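Local coordinates for Agap007691-pb (Anopheles gambiae, PDB 5C98), which probably inhibits serine proteases as a member of the serpin family, although its own function is not established, at residues 50-55 / 80-85. Sequence-based numbering, arbitrary orientation. Where two conformers were deposited one is given.
Sequences LSMFYP and EQQQRL
Gln82 reaches out from helix 75-89 and is met by two neighbours in segment 50-55, Ser51 along its aliphatic stem and Met52 at its amide. The CG of Gln82 stands anti to the backbone N (chi1 -167°), which sends the chain toward the 50-55 segment, and the chain then bends at chi2 (-79°), turning the carboxamide away from Ser51 and toward Met52. Its CG rests 4.0 Å from Ser51 CB, a plain methylene contact. Beyond the bend, the NE2 of Gln82 lies 3.6 Å from Met52 CG, and the two chains cross at a slant. No hydrogen bond joins the two segments directly. The amide nitrogen instead bonds to the backbone carbonyl of Leu48 in helix 43-51, so a long glutamine suits this buried place: its methylenes pack while its amide ties one helix to the main chain of the other. In the serpin fold these are two members of the helical bundle that lies against the large central sheet. A type I beta turn spans Ser51 to Tyr54, with Tyr54 N bonded to Ser51 O at 3.0 Å. The small Ser51 is consistent with the close approach here, its CA 6.9 Å from the CA of Gln82, and its OG folds back beside its own backbone N (chi1 -81°) to bond with the carbonyl of Arg47, which satisfies the buried hydroxyl. Met52, flexible and nonpolar, packs its methylene on the amide and also touches Thr123, while Phe121 packs against Gln82.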
loop_
_atom_site.group_PDB
_atom_site.type_symbol
_atom_site.label_atom_id
_atom_site.label_comp_id
_atom_site.label_asym_id
_atom_site.label_seq_id
_atom_site.Cartn_x
_atom_site.Cartn_y
_atom_site.Cartn_z
ATOM N N LEU A 50 5.072 11.441 0.768
ATOM C CA LEU A 50 6.247 12.047 1.356
ATOM C C LEU A 50 6.875 13.070 0.414
ATOM O O LEU A 50 7.466 14.055 0.874
ATOM C CB LEU A 50 7.207 10.925 1.761
ATOM C CG LEU A 50 8.351 11.241 2.702
ATOM C CD1 LEU A 50 7.881 12.014 3.929
ATOM C CD2 LEU A 50 9.040 9.947 3.102
ATOM N N SER A 51 6.753 12.861 -0.884
ATOM C CA SER A 51 7.325 13.761 -1.878
ATOM C C SER A 51 6.781 15.175 -1.757
ATOM O O SER A 51 7.421 16.125 -2.229
ATOM C CB SER A 51 7.000 13.252 -3.288
ATOM O OG SER A 51 7.870 12.222 -3.686
ATOM N N MET A 52 5.579 15.341 -1.191
ATOM C CA MET A 52 5.025 16.687 -1.008
ATOM C C MET A 52 5.949 17.541 -0.161
ATOM O O MET A 52 5.954 18.764 -0.295
ATOM C CB MET A 52 3.639 16.617 -0.355
ATOM C CG MET A 52 2.619 15.818 -1.129
ATOM S SD MET A 52 0.938 16.050 -0.522
ATOM C CE MET A 52 1.070 15.268 1.090
ATOM N N PHE A 53 6.728 16.923 0.724
ATOM C CA PHE A 53 7.638 17.691 1.563
ATOM C C PHE A 53 8.980 17.968 0.898
ATOM O O PHE A 53 9.765 18.753 1.428
ATOM C CB PHE A 53 7.838 16.933 2.877
ATOM C CG PHE A 53 6.587 16.825 3.673
ATOM C CD1 PHE A 53 6.249 17.822 4.560
ATOM C CD2 PHE A 53 5.696 15.774 3.473
ATOM C CE1 PHE A 53 5.074 17.751 5.289
ATOM C CE2 PHE A 53 4.503 15.710 4.193
ATOM C CZ PHE A 53 4.203 16.701 5.098
ATOM N N TYR A 54 9.274 17.347 -0.245
ATOM C CA TYR A 54 10.568 17.550 -0.889
ATOM C C TYR A 54 10.885 19.002 -1.172
ATOM O O TYR A 54 12.027 19.410 -0.918
ATOM C CB TYR A 54 10.582 16.727 -2.175
ATOM C CG TYR A 54 11.809 16.803 -3.051
ATOM C CD1 TYR A 54 13.030 16.312 -2.600
ATOM C CD2 TYR A 54 11.719 17.245 -4.355
ATOM C CE1 TYR A 54 14.126 16.314 -3.403
ATOM C CE2 TYR A 54 12.813 17.264 -5.172
ATOM C CZ TYR A 54 14.017 16.787 -4.697
ATOM O OH TYR A 54 15.128 16.776 -5.509
ATOM N N PRO A 55 9.957 19.825 -1.661
ATOM C CA PRO A 55 10.299 21.238 -1.895
ATOM C C PRO A 55 10.609 22.014 -0.625
ATOM O O PRO A 55 11.206 23.094 -0.718
ATOM C CB PRO A 55 9.049 21.793 -2.598
ATOM C CG PRO A 55 8.278 20.600 -3.035
ATOM C CD PRO A 55 8.583 19.519 -2.089
ATOM N N GLU A 80 5.560 19.082 -10.192
ATOM C CA GLU A 80 4.666 18.742 -11.298
ATOM C C GLU A 80 4.539 17.232 -11.460
ATOM O O GLU A 80 3.450 16.717 -11.760
ATOM C CB GLU A 80 5.171 19.373 -12.591
ATOM C CG GLU A 80 5.048 20.896 -12.599
ATOM C CD GLU A 80 5.227 21.517 -13.981
ATOM O OE1 GLU A 80 5.770 20.848 -14.884
ATOM O OE2 GLU A 80 4.812 22.681 -14.159
ATOM N N GLN A 81 5.642 16.507 -11.276
ATOM C CA GLN A 81 5.602 15.050 -11.374
ATOM C C GLN A 81 4.710 14.461 -10.281
ATOM O O GLN A 81 3.883 13.579 -10.540
ATOM C CB GLN A 81 7.023 14.491 -11.291
ATOM C CG GLN A 81 7.130 12.960 -11.254
ATOM C CD GLN A 81 8.531 12.470 -10.865
ATOM O OE1 GLN A 81 8.841 12.298 -9.696
ATOM N NE2 GLN A 81 9.380 12.277 -11.859
ATOM N N GLN A 82 4.871 14.927 -9.048
ATOM C CA GLN A 82 4.047 14.406 -7.967
ATOM C C GLN A 82 2.575 14.618 -8.295
ATOM O O GLN A 82 1.759 13.709 -8.126
ATOM C CB GLN A 82 4.415 15.092 -6.653
ATOM C CG GLN A 82 3.848 14.430 -5.405
ATOM C CD GLN A 82 2.392 14.745 -5.137
ATOM O OE1 GLN A 82 1.805 15.646 -5.734
ATOM N NE2 GLN A 82 1.819 14.032 -4.207
ATOM N N GLN A 83 2.237 15.801 -8.801
ATOM C CA GLN A 83 0.839 16.126 -9.073
ATOM C C GLN A 83 0.268 15.183 -10.117
ATOM O O GLN A 83 -0.856 14.699 -9.990
ATOM C CB GLN A 83 0.724 17.574 -9.559
ATOM C CG GLN A 83 0.926 18.612 -8.486
ATOM C CD GLN A 83 0.888 20.016 -9.039
ATOM O OE1 GLN A 83 1.758 20.421 -9.810
ATOM N NE2 GLN A 83 -0.157 20.745 -8.696
ATOM N N ARG A 84 1.012 14.971 -11.196
ATOM C CA ARG A 84 0.552 14.114 -12.278
ATOM C C ARG A 84 0.386 12.679 -11.793
ATOM O O ARG A 84 -0.621 12.018 -12.086
ATOM C CB ARG A 84 1.570 14.206 -13.422
ATOM C CG ARG A 84 1.214 13.438 -14.672
ATOM C CD ARG A 84 2.224 13.736 -15.794
ATOM N NE ARG A 84 3.591 13.378 -15.426
ATOM C CZ ARG A 84 4.081 12.142 -15.468
ATOM N NH1 ARG A 84 3.313 11.134 -15.857
ATOM N NH2 ARG A 84 5.342 11.910 -15.122
ATOM N N LEU A 85 1.370 12.177 -11.057
ATOM C CA LEU A 85 1.315 10.787 -10.618
ATOM C C LEU A 85 0.217 10.568 -9.594
ATOM O O LEU A 85 -0.462 9.531 -9.625
ATOM C CB LEU A 85 2.660 10.371 -10.045
ATOM C CG LEU A 85 3.812 10.352 -11.059
ATOM C CD1 LEU A 85 5.069 9.911 -10.340
ATOM C CD2 LEU A 85 3.556 9.446 -12.243
#